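Local coordinates for bromodomain factor 2 protein (Trypanosoma cruzi, PDB 6NIM) that probably recognises acetylated lysine, as bromodomains do, and was solved with the bromodomain inhibitor bromosporine, at residues D25-L29 against K30-H34; P51-L54 against S55-R58. One frame throughout, in Å; residues are numbered along the deposited sequence.

Contact 1 (D25-L29 against K30-H34); sequences DKDKL and KMFHH. With SO4 (sulfate ion), chain D.
In the bromodomain fold the first helix of the bundle is followed by the long ZA loop, and the opening turn of that loop is built where Asp27 meets Lys30, Met31 and Phe32. A type I beta turn runs from Asp27 to Lys30, closed by a hydrogen bond from Lys30 N to Asp27 O of 3.0 Å. The buried carboxylate of Asp27 then takes the next two amides, one on each oxygen. Asp27 OD1 receives Met31 N at 2.9 Å on its syn lone pair, while Asp27 OD2 receives Phe32 N at 2.7 Å, also on the syn side but 22° out of the carboxylate plane. The trans chi1 of Asp27 (-180°) carries the carboxylate across the turn to those amides. Gln96 NE2, on helix 92-110, adds a second bond to Asp27 OD1, the third to the carboxylate, and Gln96 OE1 accepts from Leu29 N, so this second-shell amide holds both the carboxylate and the turn.

Around the turn, the Phe32 ring carries Met31 CG over the centre of one face, and Lys30 CA lies over the centre of one face of the His33 imidazole. That imidazole, fixed at NE2 by Trp24 O, donates from ND1 to a sulfate ion probably taken from the crystallisation liquor. The His34 ring also presents its edge to the anion, giving a long, weak bond from NE2. With Trp24 O at NE2 and the sulfate at ND1, a doubly protonated, cationic His33 is probably favoured. The shortest of the three histidine-sulfate bonds runs from His33 ND1 to sulfate O2, 2.7 Å long with an N-H...O angle of 154°.

Contact 2 (P51-L54 against S55-R58); sequences PVDL and STIR
Asp53 and Thr56 meet side chain to side chain at the start of helix 54-62, their directions crossing at about a right angle. Thr56 OG1 donates to Asp53 OD1 over only 2.5 Å, a very short bond. The other carboxylate oxygen serves the backbone: Thr56 N reaches Asp53 OD2 at 3.1 Å, approaching from above the carboxylate plane (43° out of it), and Ser55 N adds a weak bond to the same atom with an N-H...O angle of 120°. Asp53 is therefore the N-cap, starting helix 54-62 where the ZA loop of the bromodomain fold ends, and its CG, lodged between the backbone N and the carbonyl carbon (chi1 64°), is swung back over the first turn.

The regular helical ladder begins directly behind this cap. Ile57 N donates to Asp53 O at 2.9 Å, and Arg58 N follows with a bond to Leu54 O. Beside the first rung, Val52 CG2 presses on Ile57 CG1 at 3.3 Å, tighter than usual for two carbons, as the residue before the cap folds against the first turn.

Further out, Ile57 packs on Val20 of helix 13-26 and on Ala75 and Val76 of helix 69-86, and Leu54 packs on Trp24 of helix 13-26 and on Met79 of helix 69-86. Ser55 OG is bonded to His33 O, whereas Arg58 NE forms a salt bridge with Glu62 one turn along. Three donors at one carboxylate, two of them amides of the helix start, imply that Asp53 is probably held ionised, its negative charge complementing the positive end of the helix dipole.

From the N terminus, helix 13-26 ends in contact 1, which closes a tight turn at the entry to the loop leading toward helix 44-47. The chain passes through that short helix before contact 2 starts helix 54-62. The two contacts are in series, neither nested nor crossed, yet their centres lie only about 11 Å apart. A probable backbone hydrogen bond from Leu54 N to Phe32 O, 2.8 Å long, joins them, alongside the link between Ser55 and His33. The intervening loop is thus pinned at its base, linking the end of helix 13-26 to the start of helix 54-62, with helix 69-86 touched by both contacts.

Contact 1 (D25-L29 against K30-H34)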
ATOM      1  N   ASP A  25      10.808  16.026  11.262  1.00 19.00           N
ATOM      2  CA  ASP A  25      11.426  16.381  12.566  1.00 20.19           C
ATOM      3  C   ASP A  25      11.468  15.148  13.467  1.00 21.86           C
ATOM      4  O   ASP A  25      12.392  15.041  14.288  1.00 20.82           O
ATOM      5  CB  ASP A  25      10.681  17.529  13.224  1.00 21.37           C
ATOM      6  CG  ASP A  25      10.988  18.892  12.614  1.00 23.07           C
ATOM      7  OD1 ASP A  25      11.923  18.972  11.825  1.00 25.87           O
ATOM      8  OD2 ASP A  25      10.262  19.841  12.910  1.00 26.28           O
ATOM      9  N   LYS A  26      10.541  14.216  13.277  1.00 21.28           N
ATOM     10  CA  LYS A  26      10.493  12.979  14.090  1.00 21.38           C
ATOM     11  C   LYS A  26      11.410  11.913  13.500  1.00 22.24           C
ATOM     12  O   LYS A  26      11.579  10.855  14.181  1.00 21.52           O
ATOM     13  CB  LYS A  26       9.044  12.494  14.210  1.00 23.46           C
ATOM     14  CG  LYS A  26       8.205  13.335  15.159  1.00 26.11           C
ATOM     15  CD  LYS A  26       6.738  12.942  15.154  1.00 29.39           C
ATOM     16  CE  LYS A  26       5.803  14.090  15.486  1.00 32.64           C
ATOM     17  NZ  LYS A  26       5.633  14.281  16.948  1.00 29.58           N
ATOM     18  N   ASP A  27      11.928  12.124  12.283  1.00 20.22           N
ATOM     19  CA  ASP A  27      12.849  11.187  11.588  1.00 20.63           C
ATOM     20  C   ASP A  27      14.276  11.362  12.151  1.00 22.63           C
ATOM     21  O   ASP A  27      15.096  11.978  11.505  1.00 23.44           O
ATOM     22  CB  ASP A  27      12.788  11.395  10.073  1.00 18.94           C
ATOM     23  CG  ASP A  27      13.687  10.482   9.255  1.00 19.34           C
ATOM     24  OD1 ASP A  27      14.323   9.554   9.845  1.00 20.34           O
ATOM     25  OD2 ASP A  27      13.788  10.713   8.043  1.00 17.40           O
ATOM     26  N   LYS A  28      14.587  10.752  13.287  1.00 23.81           N
ATOM     27  CA  LYS A  28      15.874  10.996  14.012  1.00 28.06           C
ATOM     28  C   LYS A  28      17.044  10.462  13.187  1.00 27.06           C
ATOM     29  O   LYS A  28      18.074  11.164  13.109  1.00 27.05           O
ATOM     30  CB  LYS A  28      15.846  10.344  15.396  1.00 31.18           C
ATOM     31  CG  LYS A  28      14.661  10.750  16.255  1.00 36.51           C
ATOM     32  CD  LYS A  28      14.674  12.188  16.733  1.00 40.38           C
ATOM     33  CE  LYS A  28      14.310  13.194  15.659  1.00 40.78           C
ATOM     34  NZ  LYS A  28      13.736  14.421  16.249  1.00 45.68           N
ATOM     35  N   LEU A  29      16.868   9.323  12.519  1.00 22.38           N
ATOM     36  CA  LEU A  29      17.908   8.706  11.659  1.00 22.71           C
ATOM     37  C   LEU A  29      18.044   9.460  10.324  1.00 22.27           C
ATOM     38  O   LEU A  29      18.977   9.174   9.585  1.00 21.84           O
ATOM     39  CB  LEU A  29      17.576   7.228  11.474  1.00 23.13           C
ATOM     40  CG  LEU A  29      17.727   6.380  12.733  1.00 24.44           C
ATOM     41  CD1 LEU A  29      17.148   4.985  12.520  1.00 23.60           C
ATOM     42  CD2 LEU A  29      19.198   6.279  13.144  1.00 26.57           C
ATOM     43  N   LYS A  30      17.134  10.371  10.002  1.00 23.35           N
ATOM     44  CA  LYS A  30      17.076  11.068   8.694  1.00 23.36           C
ATOM     45  C   LYS A  30      16.982  10.057   7.536  1.00 24.49           C
ATOM     46  O   LYS A  30      17.518  10.308   6.431  1.00 25.43           O
ATOM     47  CB  LYS A  30      18.295  11.983   8.577  1.00 27.02           C
ATOM     48  CG  LYS A  30      18.447  12.963   9.723  1.00 28.31           C
ATOM     49  CD  LYS A  30      19.534  13.986   9.445  1.00 33.27           C
ATOM     50  CE  LYS A  30      19.882  14.777  10.682  1.00 37.65           C
ATOM     51  NZ  LYS A  30      18.743  15.614  11.115  1.00 40.96           N
ATOM     52  N   MET A  31      16.306   8.936   7.764  1.00 21.07           N
ATOM     53  CA  MET A  31      16.267   7.814   6.803  1.00 21.09           C
ATOM     54  C   MET A  31      15.159   8.052   5.764  1.00 19.12           C
ATOM     55  O   MET A  31      15.100   7.326   4.765  1.00 18.58           O
ATOM     56  CB  MET A  31      16.039   6.500   7.557  1.00 20.82           C
ATOM     57  CG  MET A  31      14.726   6.455   8.283  1.00 19.68           C
ATOM     58  SD  MET A  31      14.492   4.918   9.217  1.00 19.29           S
ATOM     59  CE  MET A  31      14.159   3.762   7.886  1.00 21.54           C
ATOM     60  N   PHE A  32      14.314   9.061   5.976  1.00 18.67           N
ATOM     61  CA  PHE A  32      13.166   9.381   5.094  1.00 19.33           C
ATOM     62  C   PHE A  32      13.327  10.773   4.454  1.00 20.80           C
ATOM     63  O   PHE A  32      12.409  11.209   3.748  1.00 18.78           O
ATOM     64  CB  PHE A  32      11.864   9.356   5.900  1.00 18.32           C
ATOM     65  CG  PHE A  32      11.478   8.040   6.528  1.00 18.76           C
ATOM     66  CD1 PHE A  32      11.375   6.878   5.772  1.00 18.95           C
ATOM     67  CD2 PHE A  32      11.211   7.974   7.889  1.00 18.61           C
ATOM     68  CE1 PHE A  32      10.996   5.683   6.359  1.00 19.01           C
ATOM     69  CE2 PHE A  32      10.816   6.779   8.470  1.00 19.01           C
ATOM     70  CZ  PHE A  32      10.715   5.640   7.710  1.00 18.54           C
ATOM     71  N   HIS A  33      14.430  11.477   4.695  1.00 20.71           N
ATOM     72  CA  HIS A  33      14.541  12.890   4.253  1.00 21.37           C
ATOM     73  C   HIS A  33      14.697  12.960   2.730  1.00 22.09           C
ATOM     74  O   HIS A  33      14.206  13.932   2.149  1.00 24.99           O
ATOM     75  CB  HIS A  33      15.642  13.656   5.002  1.00 22.12           C
ATOM     76  CG  HIS A  33      15.282  14.053   6.388  1.00 22.07           C
ATOM     77  ND1 HIS A  33      16.121  14.830   7.171  1.00 21.98           N
ATOM     78  CD2 HIS A  33      14.208  13.761   7.153  1.00 22.04           C
ATOM     79  CE1 HIS A  33      15.584  14.996   8.360  1.00 21.86           C
ATOM     80  NE2 HIS A  33      14.398  14.362   8.369  1.00 21.85           N
ATOM     81  N   HIS A  34      15.426  12.027   2.112  1.00 22.52           N
ATOM     82  CA  HIS A  34      15.895  12.154   0.707  1.00 24.90           C
ATOM     83  C   HIS A  34      15.752  10.832  -0.029  1.00 23.70           C
ATOM     84  O   HIS A  34      15.753   9.774   0.598  1.00 20.84           O
ATOM     85  CB  HIS A  34      17.338  12.678   0.689  1.00 25.39           C
ATOM     86  CG  HIS A  34      17.445  14.041   1.288  1.00 27.26           C
ATOM     87  ND1 HIS A  34      16.967  15.181   0.644  1.00 29.50           N
ATOM     88  CD2 HIS A  34      17.968  14.453   2.458  1.00 28.34           C
ATOM     89  CE1 HIS A  34      17.162  16.224   1.425  1.00 27.55           C
ATOM     90  NE2 HIS A  34      17.792  15.809   2.528  1.00 29.20           N
TER
HETATM   91  S   SO4 D 202      19.005  16.611   6.245  1.00 56.31           S
HETATM   92  O1  SO4 D 202      18.947  17.692   5.305  1.00 57.02           O
HETATM   93  O2  SO4 D 202      18.329  15.465   5.695  1.00 49.11           O
HETATM   94  O3  SO4 D 202      18.359  17.010   7.487  1.00 57.11           O
HETATM   95  O4  SO4 D 202      20.375  16.260   6.506  1.00 52.42           O
HETATM   96  O   HOH W   1      15.490  14.982  12.025  1.00 40.10           O

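Contact 2 (P51-L54 against S55-R58)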
ATOM      1  N   PRO A  51       9.867   3.724  -4.890  1.00 26.22           N
ATOM      2  CA  PRO A  51      10.613   4.597  -3.996  1.00 25.21           C
ATOM      3  C   PRO A  51       9.837   5.903  -3.781  1.00 24.41           C
ATOM      4  O   PRO A  51       9.225   6.411  -4.680  1.00 21.56           O
ATOM      5  CB  PRO A  51      11.925   4.820  -4.751  1.00 26.24           C
ATOM      6  CG  PRO A  51      11.496   4.695  -6.200  1.00 28.16           C
ATOM      7  CD  PRO A  51      10.564   3.507  -6.170  1.00 29.24           C
ATOM      8  N   VAL A  52       9.885   6.415  -2.563  1.00 22.96           N
ATOM      9  CA  VAL A  52       9.302   7.732  -2.205  1.00 22.78           C
ATOM     10  C   VAL A  52       9.955   8.157  -0.893  1.00 21.38           C
ATOM     11  O   VAL A  52      10.329   7.281  -0.068  1.00 22.25           O
ATOM     12  CB  VAL A  52       7.768   7.667  -2.143  1.00 25.79           C
ATOM     13  CG1 VAL A  52       7.285   6.646  -1.137  1.00 23.52           C
ATOM     14  CG2 VAL A  52       7.140   9.029  -1.868  1.00 28.71           C
ATOM     15  N   ASP A  53      10.094   9.454  -0.696  1.00 19.98           N
ATOM     16  CA  ASP A  53      10.780  10.030   0.486  1.00 18.37           C
ATOM     17  C   ASP A  53      10.053  11.349   0.808  1.00 17.56           C
ATOM     18  O   ASP A  53       9.253  11.795  -0.055  1.00 17.20           O
ATOM     19  CB  ASP A  53      12.256  10.245   0.215  1.00 19.85           C
ATOM     20  CG  ASP A  53      12.395  11.276  -0.883  1.00 21.19           C
ATOM     21  OD1 ASP A  53      12.189  10.886  -2.059  1.00 19.97           O
ATOM     22  OD2 ASP A  53      12.557  12.443  -0.526  1.00 21.95           O
ATOM     23  N   LEU A  54      10.277  11.922   1.998  1.00 17.51           N
ATOM     24  CA  LEU A  54       9.563  13.141   2.462  1.00 16.76           C
ATOM     25  C   LEU A  54       9.846  14.340   1.536  1.00 17.82           C
ATOM     26  O   LEU A  54       8.917  15.142   1.348  1.00 18.19           O
ATOM     27  CB  LEU A  54       9.948  13.461   3.907  1.00 16.63           C
ATOM     28  CG  LEU A  54       9.443  12.445   4.949  1.00 17.43           C
ATOM     29  CD1 LEU A  54      10.052  12.770   6.311  1.00 18.66           C
ATOM     30  CD2 LEU A  54       7.925  12.430   4.997  1.00 18.70           C
ATOM     31  N   SER A  55      11.050  14.466   0.977  1.00 18.64           N
ATOM     32  CA  SER A  55      11.393  15.609   0.081  1.00 19.95           C
ATOM     33  C   SER A  55      10.553  15.493  -1.185  1.00 20.07           C
ATOM     34  O   SER A  55       9.931  16.490  -1.613  1.00 20.71           O
ATOM     35  CB  SER A  55      12.872  15.690  -0.236  1.00 19.77           C
ATOM     36  OG  SER A  55      13.582  16.152   0.890  1.00 21.12           O
ATOM     37  N   THR A  56      10.455  14.294  -1.737  1.00 20.65           N
ATOM     38  CA  THR A  56       9.686  14.005  -2.969  1.00 20.70           C
ATOM     39  C   THR A  56       8.201  14.256  -2.676  1.00 21.13           C
ATOM     40  O   THR A  56       7.479  14.838  -3.542  1.00 20.18           O
ATOM     41  CB  THR A  56       9.931  12.573  -3.479  1.00 22.44           C
ATOM     42  OG1 THR A  56      11.322  12.435  -3.804  1.00 22.67           O
ATOM     43  CG2 THR A  56       9.078  12.249  -4.689  1.00 24.41           C
ATOM     44  N   ILE A  57       7.698  13.786  -1.523  1.00 19.55           N
ATOM     45  CA  ILE A  57       6.266  13.990  -1.192  1.00 19.10           C
ATOM     46  C   ILE A  57       5.990  15.503  -1.017  1.00 20.07           C
ATOM     47  O   ILE A  57       4.951  15.973  -1.495  1.00 19.42           O
ATOM     48  CB  ILE A  57       5.885  13.173   0.054  1.00 18.95           C
ATOM     49  CG1 ILE A  57       5.942  11.661  -0.229  1.00 18.33           C
ATOM     50  CG2 ILE A  57       4.519  13.626   0.551  1.00 18.15           C
ATOM     51  CD1 ILE A  57       5.914  10.804   1.021  1.00 18.34           C
ATOM     52  N   ARG A  58       6.862  16.242  -0.331  1.00 18.65           N
ATOM     53  CA  ARG A  58       6.707  17.708  -0.163  1.00 20.05           C
ATOM     54  C   ARG A  58       6.572  18.348  -1.550  1.00 19.31           C
ATOM     55  O   ARG A  58       5.636  19.147  -1.767  1.00 20.68           O
ATOM     56  CB  ARG A  58       7.871  18.320   0.602  1.00 20.55           C
ATOM     57  CG  ARG A  58       7.818  19.845   0.619  1.00 23.73           C
ATOM     58  CD  ARG A  58       8.732  20.433   1.653  1.00 26.98           C
ATOM     59  NE  ARG A  58       8.752  21.892   1.559  1.00 28.81           N
ATOM     60  CZ  ARG A  58       9.346  22.706   2.428  1.00 37.24           C
ATOM     61  NH1 ARG A  58       9.967  22.216   3.490  1.00 38.02           N
ATOM     62  NH2 ARG A  58       9.302  24.018   2.250  1.00 38.97           N
TER